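Local atomic coordinates of putative glucarate dehydratase (Pseudomonas fluorescens, PDB entry 4IT1), a protein that probably catalyses the magnesium-dependent dehydration of D-glucarate to 5-dehydro-4-deoxy-D-glucarate, as a member of the mandelate racemase/muconate lactonizing enzyme family. Residues Ala125-Ala128 and Val129-Tyr133. Numbering follows the deposited sequence.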
ATOM      1  N   ALA A 125      -2.475 -20.195 -12.492  1.00 48.77           N
ATOM      2  CA  ALA A 125      -1.539 -20.859 -11.572  1.00 45.88           C
ATOM      3  C   ALA A 125      -0.701 -19.877 -10.773  1.00 46.15           C
ATOM      4  O   ALA A 125      -0.369 -20.135  -9.619  1.00 42.89           O
ATOM      5  CB  ALA A 125      -0.623 -21.818 -12.328  1.00 42.08           C
ATOM      6  N   SER A 126      -0.329 -18.765 -11.403  1.00 44.88           N
ATOM      7  CA  SER A 126       0.425 -17.710 -10.733  1.00 46.48           C
ATOM      8  C   SER A 126      -0.323 -17.103  -9.529  1.00 45.96           C
ATOM      9  O   SER A 126       0.306 -16.534  -8.629  1.00 48.23           O
ATOM     10  CB  SER A 126       0.770 -16.610 -11.733  1.00 44.72           C
ATOM     11  OG  SER A 126      -0.414 -16.146 -12.365  1.00 52.58           O
ATOM     12  N   LYS A 127      -1.652 -17.239  -9.511  1.00 47.11           N
ATOM     13  CA  LYS A 127      -2.485 -16.673  -8.440  1.00 48.49           C
ATOM     14  C   LYS A 127      -2.505 -17.506  -7.160  1.00 58.55           C
ATOM     15  O   LYS A 127      -3.167 -17.130  -6.189  1.00 64.03           O
ATOM     16  CB  LYS A 127      -3.927 -16.493  -8.909  1.00 47.29           C
ATOM     17  CG  LYS A 127      -4.109 -15.681 -10.174  1.00 46.63           C
ATOM     18  CD  LYS A 127      -4.438 -14.234  -9.875  1.00 46.72           C
ATOM     19  CE  LYS A 127      -4.880 -13.519 -11.146  1.00 39.46           C
ATOM     20  NZ  LYS A 127      -3.795 -13.471 -12.174  1.00 40.80           N
ATOM     21  N   ALA A 128      -1.792 -18.632  -7.158  1.00 58.94           N
ATOM     22  CA  ALA A 128      -1.848 -19.596  -6.054  1.00 54.10           C
ATOM     23  C   ALA A 128      -1.575 -18.963  -4.686  1.00 54.45           C
ATOM     24  O   ALA A 128      -2.408 -19.045  -3.776  1.00 47.64           O
ATOM     25  CB  ALA A 128      -0.891 -20.755  -6.310  1.00 43.65           C
ATOM     26  N   VAL A 129      -0.406 -18.344  -4.548  1.00 51.78           N
ATOM     27  CA  VAL A 129      -0.035 -17.661  -3.317  1.00 56.64           C
ATOM     28  C   VAL A 129      -1.069 -16.578  -2.950  1.00 59.96           C
ATOM     29  O   VAL A 129      -1.523 -16.519  -1.809  1.00 59.75           O
ATOM     30  CB  VAL A 129       1.399 -17.094  -3.411  1.00 54.93           C
ATOM     31  CG1 VAL A 129       1.719 -16.185  -2.231  1.00 47.42           C
ATOM     32  CG2 VAL A 129       2.410 -18.232  -3.488  1.00 52.73           C
ATOM     33  N   SER A 130      -1.467 -15.769  -3.932  1.00 55.06           N
ATOM     34  CA  SER A 130      -2.383 -14.647  -3.704  1.00 61.15           C
ATOM     35  C   SER A 130      -3.796 -15.042  -3.286  1.00 55.92           C
ATOM     36  O   SER A 130      -4.352 -14.435  -2.376  1.00 53.12           O
ATOM     37  CB  SER A 130      -2.428 -13.725  -4.920  1.00 53.93           C
ATOM     38  OG  SER A 130      -1.220 -13.001  -4.996  1.00 62.32           O
ATOM     39  N   ASN A 131      -4.375 -16.032  -3.965  1.00 50.76           N
ATOM     40  CA  ASN A 131      -5.699 -16.546  -3.623  1.00 48.51           C
ATOM     41  C   ASN A 131      -5.754 -17.132  -2.217  1.00 57.73           C
ATOM     42  O   ASN A 131      -6.700 -16.878  -1.465  1.00 50.31           O
ATOM     43  CB  ASN A 131      -6.151 -17.599  -4.631  1.00 52.38           C
ATOM     44  CG  ASN A 131      -6.289 -17.045  -6.025  1.00 55.10           C
ATOM     45  OD1 ASN A 131      -5.982 -15.880  -6.278  1.00 52.84           O
ATOM     46  ND2 ASN A 131      -6.761 -17.877  -6.945  1.00 56.41           N
ATOM     47  N   ALA A 132      -4.732 -17.911  -1.868  1.00 52.00           N
ATOM     48  CA  ALA A 132      -4.669 -18.555  -0.559  1.00 55.54           C
ATOM     49  C   ALA A 132      -4.376 -17.562   0.570  1.00 55.04           C
ATOM     50  O   ALA A 132      -4.927 -17.687   1.667  1.00 57.30           O
ATOM     51  CB  ALA A 132      -3.643 -19.680  -0.566  1.00 53.24           C
ATOM     52  N   TYR A 133      -3.508 -16.587   0.306  1.00 54.79           N
ATOM     53  CA  TYR A 133      -3.234 -15.538   1.286  1.00 54.49           C
ATOM     54  C   TYR A 133      -4.507 -14.734   1.540  1.00 56.86           C
ATOM     55  O   TYR A 133      -4.936 -14.596   2.683  1.00 62.27           O
ATOM     56  CB  TYR A 133      -2.075 -14.635   0.847  1.00 54.94           C
ATOM     57  CG  TYR A 133      -1.732 -13.554   1.856  1.00 62.67           C
ATOM     58  CD1 TYR A 133      -1.047 -13.859   3.035  1.00 59.58           C
ATOM     59  CD2 TYR A 133      -2.104 -12.224   1.636  1.00 61.08           C
ATOM     60  CE1 TYR A 133      -0.740 -12.872   3.960  1.00 64.55           C
ATOM     61  CE2 TYR A 133      -1.804 -11.230   2.553  1.00 54.09           C
ATOM     62  CZ  TYR A 133      -1.122 -11.556   3.713  1.00 64.23           C
ATOM     63  OH  TYR A 133      -0.821 -10.568   4.628  1.00 54.86           O
TER
HETATM   64  O   HOH W   1       0.360 -14.988  -6.102  1.00 48.79           O
HETATM   65  O   HOH W   2       1.779 -18.296  -6.718  1.00 54.85           O
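Lys127 and Asn131 meet across a turn leading into helix 128-148. Asn131 N donates to Lys127 O at 2.8 Å, and the N-H...O angle of 174° makes the bond almost straight. One residue on, Ala132 N reaches Ala128 O at 3.2 Å, tilted 25° from the carbonyl plane. Both are i to i+4 bonds of an alpha-helix. The preceding carbonyl, Ser126 O, instead receives two water protons: water 2 lies 3.0 Å from it and accepts from Val129 N, while water 1 joins it to Ser130 OG, 2.8 Å from that water. Two waters thus serve Ser126 O, and one of them also serves Val129 N. With CG beside its own backbone N (chi1 -62°), the Asn131 amide folds back along Lys127, its OD1 3.4 Å from Lys127 CB. Its ND2 donates to Gly122 O, and Lys127 NZ hydrogen-bonds Thr295 OG1, giving both nitrogens partners beyond the turn. An alanine in place of Asn131 would probably leave Gly122 O without this donor and remove the amide from beside Lys127 CB. The turn lies between helix 95-107 of the N-terminal family region, where Ala128 and Ala132 pack on Val106 and Val102, and the C-terminal barrel domain, where Lys127 and Asn131 touch Tyr318 of helix 316-319, which follows barrel strand 311-314.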